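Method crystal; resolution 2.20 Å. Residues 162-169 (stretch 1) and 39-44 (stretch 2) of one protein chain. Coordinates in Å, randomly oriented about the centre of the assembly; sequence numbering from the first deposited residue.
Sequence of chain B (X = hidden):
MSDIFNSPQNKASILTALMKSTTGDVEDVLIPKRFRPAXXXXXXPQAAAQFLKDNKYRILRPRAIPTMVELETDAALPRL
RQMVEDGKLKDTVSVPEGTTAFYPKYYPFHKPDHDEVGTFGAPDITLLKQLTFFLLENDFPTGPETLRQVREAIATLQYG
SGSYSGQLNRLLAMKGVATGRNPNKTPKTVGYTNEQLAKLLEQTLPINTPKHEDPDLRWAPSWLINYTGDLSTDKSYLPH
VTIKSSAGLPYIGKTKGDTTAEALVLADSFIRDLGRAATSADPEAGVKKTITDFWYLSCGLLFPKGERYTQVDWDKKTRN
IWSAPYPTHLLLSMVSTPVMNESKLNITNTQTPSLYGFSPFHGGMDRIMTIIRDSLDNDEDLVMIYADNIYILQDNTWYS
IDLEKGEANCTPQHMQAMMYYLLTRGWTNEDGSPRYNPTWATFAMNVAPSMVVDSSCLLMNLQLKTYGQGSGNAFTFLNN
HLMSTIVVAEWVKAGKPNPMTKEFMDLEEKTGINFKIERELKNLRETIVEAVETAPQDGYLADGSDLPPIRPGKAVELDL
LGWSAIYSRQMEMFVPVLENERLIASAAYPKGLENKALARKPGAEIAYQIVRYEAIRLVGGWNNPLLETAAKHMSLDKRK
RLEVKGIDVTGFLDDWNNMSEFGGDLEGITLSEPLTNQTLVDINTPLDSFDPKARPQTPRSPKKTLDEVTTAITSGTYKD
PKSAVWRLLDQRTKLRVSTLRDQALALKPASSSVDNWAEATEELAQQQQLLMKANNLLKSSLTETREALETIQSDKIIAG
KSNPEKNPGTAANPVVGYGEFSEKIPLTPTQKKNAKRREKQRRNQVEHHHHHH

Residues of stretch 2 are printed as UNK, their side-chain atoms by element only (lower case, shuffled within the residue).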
# COMPACT_ATOMS: atom_id res chain seq x y z
N GLY B 162 -9.58 -7.24 -16.26
CA GLY B 162 -9.58 -6.39 -17.45
C GLY B 162 -9.05 -6.99 -18.74
O GLY B 162 -9.37 -8.13 -19.08
N SER B 163 -8.25 -6.22 -19.46
CA SER B 163 -7.70 -6.62 -20.77
C SER B 163 -6.34 -5.99 -21.02
O SER B 163 -5.92 -5.13 -20.25
CB SER B 163 -8.67 -6.22 -21.88
OG SER B 163 -8.81 -4.81 -22.01
N TYR B 164 -5.67 -6.40 -22.11
CA TYR B 164 -4.38 -5.81 -22.53
C TYR B 164 -4.59 -4.34 -22.91
O TYR B 164 -3.83 -3.50 -22.47
CB TYR B 164 -3.76 -6.59 -23.70
CG TYR B 164 -3.00 -7.84 -23.32
CD1 TYR B 164 -1.79 -7.76 -22.62
CD2 TYR B 164 -3.44 -9.10 -23.72
CE1 TYR B 164 -1.07 -8.91 -22.30
CE2 TYR B 164 -2.72 -10.25 -23.41
CZ TYR B 164 -1.53 -10.15 -22.71
OH TYR B 164 -0.83 -11.29 -22.42
N SER B 165 -5.66 -4.03 -23.69
CA SER B 165 -6.01 -2.67 -24.09
C SER B 165 -6.22 -1.79 -22.84
O SER B 165 -5.71 -0.66 -22.78
CB SER B 165 -7.26 -2.66 -24.97
OG SER B 165 -6.97 -3.08 -26.30
N GLY B 166 -6.98 -2.32 -21.87
CA GLY B 166 -7.23 -1.67 -20.59
C GLY B 166 -5.92 -1.30 -19.90
O GLY B 166 -5.73 -0.13 -19.55
N GLN B 167 -4.97 -2.29 -19.80
CA GLN B 167 -3.64 -2.13 -19.19
C GLN B 167 -2.79 -1.09 -19.93
O GLN B 167 -2.15 -0.26 -19.30
CB GLN B 167 -2.87 -3.47 -19.15
CG GLN B 167 -3.42 -4.49 -18.15
CD GLN B 167 -2.44 -5.61 -17.95
OE1 GLN B 167 -2.44 -6.59 -18.69
NE2 GLN B 167 -1.56 -5.47 -16.98
N LEU B 168 -2.79 -1.16 -21.28
CA LEU B 168 -2.01 -0.26 -22.14
C LEU B 168 -2.53 1.19 -22.06
O LEU B 168 -1.72 2.11 -21.94
CB LEU B 168 -2.00 -0.78 -23.59
CG LEU B 168 -1.22 -2.10 -23.80
CD1 LEU B 168 -1.55 -2.73 -25.14
CD2 LEU B 168 0.27 -1.89 -23.67
N ASN B 169 -3.86 1.38 -22.09
CA ASN B 169 -4.49 2.69 -21.95
C ASN B 169 -4.23 3.28 -20.56
O ASN B 169 -4.05 4.49 -20.44
CB ASN B 169 -5.99 2.61 -22.21
CG ASN B 169 -6.31 2.62 -23.68
OD1 ASN B 169 -6.15 3.63 -24.36
ND2 ASN B 169 -6.73 1.48 -24.19
N UNK B 39 -13.29 -8.75 -28.48
CA UNK B 39 -11.98 -9.24 -28.90
C UNK B 39 -10.99 -8.09 -28.68
O UNK B 39 -11.36 -6.92 -28.87
c UNK B 39 -12.00 -9.72 -30.36
c UNK B 39 -12.88 -10.95 -30.60
n UNK B 39 -13.75 -13.61 -32.27
c UNK B 39 -13.12 -11.20 -32.09
c UNK B 39 -14.22 -12.20 -32.38
N UNK B 40 -9.79 -8.41 -28.17
CA UNK B 40 -8.80 -7.39 -27.86
C UNK B 40 -7.82 -7.23 -29.02
O UNK B 40 -6.97 -8.10 -29.20
c UNK B 40 -8.07 -7.75 -26.56
c UNK B 40 -7.26 -6.62 -25.95
o UNK B 40 -6.92 -5.67 -26.68
o UNK B 40 -6.97 -6.70 -24.74
N UNK B 41 -7.89 -6.11 -29.80
CA UNK B 41 -6.97 -5.96 -30.94
C UNK B 41 -5.52 -5.69 -30.54
O UNK B 41 -4.67 -5.77 -31.40
c UNK B 41 -7.56 -4.77 -31.72
c UNK B 41 -8.83 -4.96 -29.71
c UNK B 41 -8.28 -3.98 -30.72
N UNK B 42 -5.24 -5.40 -29.26
CA UNK B 42 -3.86 -5.14 -28.83
C UNK B 42 -3.28 -6.31 -28.00
O UNK B 42 -2.30 -6.10 -27.28
c UNK B 42 -4.33 -1.39 -27.54
c UNK B 42 -3.76 -3.82 -28.01
c UNK B 42 -4.38 -2.52 -28.58
c UNK B 42 -3.74 -2.10 -29.89
N UNK B 43 -3.82 -7.54 -28.14
CA UNK B 43 -3.35 -8.72 -27.38
C UNK B 43 -2.11 -9.40 -28.01
O UNK B 43 -1.79 -10.55 -27.67
c UNK B 43 -4.49 -9.75 -27.19
o UNK B 43 -4.54 -10.10 -29.56
c UNK B 43 -4.97 -10.49 -28.44
o UNK B 43 -5.76 -11.44 -28.30
N UNK B 44 -1.39 -8.69 -28.89
CA UNK B 44 -0.17 -9.20 -29.51
C UNK B 44 0.96 -8.19 -29.34
O UNK B 44 0.67 -6.99 -29.33
o UNK B 44 -0.59 -8.33 -31.75
c UNK B 44 -0.40 -9.51 -30.99

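Position 39 carries four carbons in a row ending in a nitrogen, an unbranched chain that stays out of reach of stretch 1 and can only be lysine. K39 is exposed, so its charged end is free to meet solvent.

Position 40 has two carbons, the second bearing two oxygens. Its CA-to-CB bond points toward stretch 1, and both oxygens are used: one lies 2.6 Å from OG of S165, the other 3.2 Å from N of S165. This short carboxylate is aspartate. OD2 of D40 accepts from the backbone N of S165 with nearly straight geometry, and more weakly from the N of Y164 at 2.9 Å, where the angle is only 120°. OD1 of D40 takes the hydroxyl of S165. The first turn of a helix leaves amide groups without partners in the helix, and a negatively charged acceptor suits this end well.

At position 41 three carbons close a ring onto the backbone nitrogen. The CA-to-CB bond points away from stretch 1, and contact is slight: the ring carbon bonded to that nitrogen lies 4.3 Å from OG of S165. The residue is proline. With phi fixed near -71°, the ring of P41 fits the second position of a type I turn running from D40 to position 43.

Position 42 holds four carbons forked at the second. Its CA-to-CB bond points toward stretch 1, its CB packs 3.8 Å from CD1 of L168, and one carbon of the fork approaches OG of S165 at 3.4 Å. This is the pattern of leucine, and that fork carbon is CD1 of L42. The backbone N of L42 also donates to OD1 of D40 (3.1 Å), which ties the turn to the same carboxylate that holds the helix.

Position 43 again shows two carbons with two oxygens on the second. The carboxylate leads away from stretch 1, while CB lies 3.7 Å from CD2 of Y164. This is a second aspartate. The polar end of D43 can thus remain exposed while its carbon contacts the aromatic ring. The N of D43 closes the turn weakly onto O of D40, 3.4 Å away.

Position 44 has one carbon and one oxygen, and its CA-to-CB bond points away from stretch 1: serine. S44 serves as an N-cap, its short hydroxyl capping a backbone N just beyond the stretch.

The contact centres on D40. S163 caps its own helix, its OG accepting from N of G166 at 3.1 Å, while D40 receives the amides of Y164 and S165. The turn then brings L42 against L168 in apolar packing and sets the CB of D43 beside the ring of Y164.

Stretch 2, residues 39-44: KDPLDS
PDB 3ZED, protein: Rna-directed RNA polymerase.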